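Local coordinates for putative YfrE protein (Vibrio parahaemolyticus RIMD 2210633, PDB 3BEE) that is of unknown function but carries a TPR region related to that of cytochrome c-type biogenesis proteins and may mediate protein–protein contacts in that pathway, at residues I49-F54 and D64-L69. Sequence-based numbering, arbitrary orientation.
With EDO (1,2-ethanediol), chain D.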
loop_
_atom_site.group_PDB
_atom_site.type_symbol
_atom_site.label_atom_id
_atom_site.label_comp_id
_atom_site.label_asym_id
_atom_site.label_seq_id
_atom_site.Cartn_x
_atom_site.Cartn_y
_atom_site.Cartn_z
ATOM N N ILE A 49 1.058 -0.797 -2.267
ATOM C CA ILE A 49 0.605 -0.323 -3.570
ATOM C C ILE A 49 1.101 1.110 -3.849
ATOM O O ILE A 49 1.649 1.392 -4.946
ATOM C CB ILE A 49 -0.946 -0.430 -3.673
ATOM C CG1 ILE A 49 -1.389 -1.917 -3.746
ATOM C CG2 ILE A 49 -1.497 0.392 -4.883
ATOM C CD1 ILE A 49 -2.887 -2.166 -3.401
ATOM N N ALA A 50 0.910 2.001 -2.873
ATOM C CA ALA A 50 1.405 3.407 -2.965
ATOM C C ALA A 50 2.910 3.462 -3.131
ATOM O O ALA A 50 3.406 4.241 -3.921
ATOM C CB ALA A 50 1.016 4.218 -1.714
ATOM N N ASN A 51 3.634 2.674 -2.334
ATOM C CA ASN A 51 5.081 2.668 -2.369
ATOM C C ASN A 51 5.536 2.180 -3.713
ATOM O O ASN A 51 6.458 2.733 -4.264
ATOM C CB ASN A 51 5.668 1.748 -1.268
ATOM C CG ASN A 51 5.563 2.365 0.116
ATOM O OD1 ASN A 51 5.242 3.539 0.243
ATOM N ND2 ASN A 51 5.856 1.575 1.166
ATOM N N ASP A 52 4.895 1.133 -4.237
ATOM C CA ASP A 52 5.238 0.634 -5.562
ATOM C C ASP A 52 5.054 1.696 -6.671
ATOM O O ASP A 52 5.907 1.845 -7.552
ATOM C CB ASP A 52 4.423 -0.623 -5.908
ATOM C CG ASP A 52 4.682 -1.102 -7.335
ATOM O OD1 ASP A 52 5.836 -1.467 -7.621
ATOM O OD2 ASP A 52 3.740 -1.115 -8.173
ATOM N N HIS A 53 3.920 2.402 -6.653
ATOM C CA HIS A 53 3.735 3.569 -7.521
ATOM C C HIS A 53 4.906 4.562 -7.355
ATOM O O HIS A 53 5.526 4.980 -8.326
ATOM C CB HIS A 53 2.400 4.252 -7.189
ATOM C CG HIS A 53 1.196 3.516 -7.697
ATOM N ND1 HIS A 53 1.113 3.022 -8.987
ATOM C CD2 HIS A 53 0.012 3.218 -7.103
ATOM C CE1 HIS A 53 -0.076 2.451 -9.164
ATOM N NE2 HIS A 53 -0.755 2.551 -8.033
ATOM N N PHE A 54 5.223 4.916 -6.114
ATOM C CA PHE A 54 6.233 5.937 -5.856
ATOM C C PHE A 54 7.597 5.540 -6.460
ATOM O O PHE A 54 8.231 6.334 -7.161
ATOM C CB PHE A 54 6.348 6.176 -4.348
ATOM C CG PHE A 54 7.289 7.298 -3.976
ATOM C CD1 PHE A 54 6.809 8.592 -3.794
ATOM C CD2 PHE A 54 8.656 7.046 -3.791
ATOM C CE1 PHE A 54 7.684 9.662 -3.446
ATOM C CE2 PHE A 54 9.547 8.113 -3.432
ATOM C CZ PHE A 54 9.040 9.406 -3.257
ATOM N N ASP A 64 -2.861 9.259 -4.913
ATOM C CA ASP A 64 -4.247 8.797 -4.959
ATOM C C ASP A 64 -4.464 7.637 -3.987
ATOM O O ASP A 64 -5.507 7.544 -3.364
ATOM C CB ASP A 64 -4.608 8.327 -6.373
ATOM C CG ASP A 64 -4.690 9.474 -7.371
ATOM O OD1 ASP A 64 -4.736 10.638 -6.951
ATOM O OD2 ASP A 64 -4.680 9.212 -8.587
ATOM N N THR A 65 -3.477 6.750 -3.902
ATOM C CA THR A 65 -3.556 5.564 -3.028
ATOM C C THR A 65 -3.446 5.996 -1.561
ATOM O O THR A 65 -4.175 5.497 -0.711
ATOM C CB THR A 65 -2.459 4.524 -3.369
ATOM O OG1 THR A 65 -2.435 4.304 -4.785
ATOM C CG2 THR A 65 -2.725 3.203 -2.658
ATOM N N TRP A 66 -2.539 6.920 -1.282
ATOM C CA TRP A 66 -2.375 7.445 0.084
ATOM C C TRP A 66 -3.596 8.245 0.531
ATOM O O TRP A 66 -3.997 8.157 1.686
ATOM C CB TRP A 66 -1.098 8.292 0.210
ATOM C CG TRP A 66 0.171 7.486 0.309
ATOM C CD1 TRP A 66 0.382 6.345 1.089
ATOM C CD2 TRP A 66 1.418 7.741 -0.372
ATOM N NE1 TRP A 66 1.685 5.894 0.914
ATOM C CE2 TRP A 66 2.337 6.728 0.034
ATOM C CE3 TRP A 66 1.850 8.733 -1.267
ATOM C CZ2 TRP A 66 3.675 6.673 -0.449
ATOM C CZ3 TRP A 66 3.158 8.690 -1.747
ATOM C CH2 TRP A 66 4.062 7.649 -1.346
ATOM N N VAL A 67 -4.194 9.009 -0.383
ATOM C CA VAL A 67 -5.357 9.819 -0.045
ATOM C C VAL A 67 -6.547 8.889 0.262
ATOM O O VAL A 67 -7.322 9.150 1.178
ATOM C CB VAL A 67 -5.683 10.849 -1.151
ATOM C CG1 VAL A 67 -7.035 11.570 -0.868
ATOM C CG2 VAL A 67 -4.563 11.883 -1.288
ATOM N N LEU A 68 -6.650 7.796 -0.493
ATOM C CA LEU A 68 -7.625 6.742 -0.250
ATOM C C LEU A 68 -7.394 6.081 1.120
ATOM O O LEU A 68 -8.325 5.907 1.893
ATOM C CB LEU A 68 -7.610 5.705 -1.396
ATOM C CG LEU A 68 -8.636 4.568 -1.319
ATOM C CD1 LEU A 68 -10.088 5.058 -1.513
ATOM C CD2 LEU A 68 -8.336 3.471 -2.339
ATOM N N LEU A 69 -6.149 5.760 1.427
ATOM C CA LEU A 69 -5.801 5.209 2.741
ATOM C C LEU A 69 -6.217 6.147 3.888
ATOM O O LEU A 69 -6.694 5.680 4.924
ATOM C CB LEU A 69 -4.294 4.889 2.810
ATOM C CG LEU A 69 -3.705 4.336 4.121
ATOM C CD1 LEU A 69 -4.533 3.145 4.683
ATOM C CD2 LEU A 69 -2.261 3.935 3.905
HETATM C C1 EDO D . 8.074 6.194 0.187
HETATM O O1 EDO D . 7.293 5.114 -0.372
HETATM C C2 EDO D . 7.193 7.388 0.537
HETATM O O2 EDO D . 7.982 8.580 0.450
HETATM O O HOH W 1 3.316 4.120 2.542
#
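A50 and W66 show how a small residue on one helix of an antiparallel pair within the TPR region admits a large one from its partner. The A50 methyl sits over one face of the indole, its CB 3.4 Å from the centroid of the five-membered ring and 20° off the normal, a CH-pi contact shifted toward the NE1–CE2 side. Beside it, A50 CB meets T65 CB at 3.9 Å, where the backbones come nearest. T65 CG2, anti to its own backbone N, reaches I49 CG2 at 3.8 Å, the two side chains crossing at about a right angle. T65 OG1 approaches the edge of the H53 ring, but its hydrogen bond goes to E61 O, one turn back in its own helix, while H53 ND1 is hydrogen-bonded to R58 NE.

The other flank is looser and wetter. F54 CD1 lies at the indole edge, 3.8 Å from W66 CH2. No direct hydrogen bond joins the segments; a water accepts a hydrogen bond from W66 NE1 at 2.9 Å and donates one to N51 OD1 at 3.1 Å, satisfying the indole N-H. A 1,2-ethanediol molecule, probably from the crystallisation liquor, donates a hydrogen bond from O1 to the same N51 OD1 at 2.7 Å, so that this carbonyl oxygen accepts two bonds.

Helices 43-55 and 59-70 run antiparallel, their local axes 160° apart and 9.2 Å at closest approach. Around this pair, I49 packs on L32 and L36 of helix 26-38, whereas W66 extends the core to I82, S85 and I86 of helix 79-92.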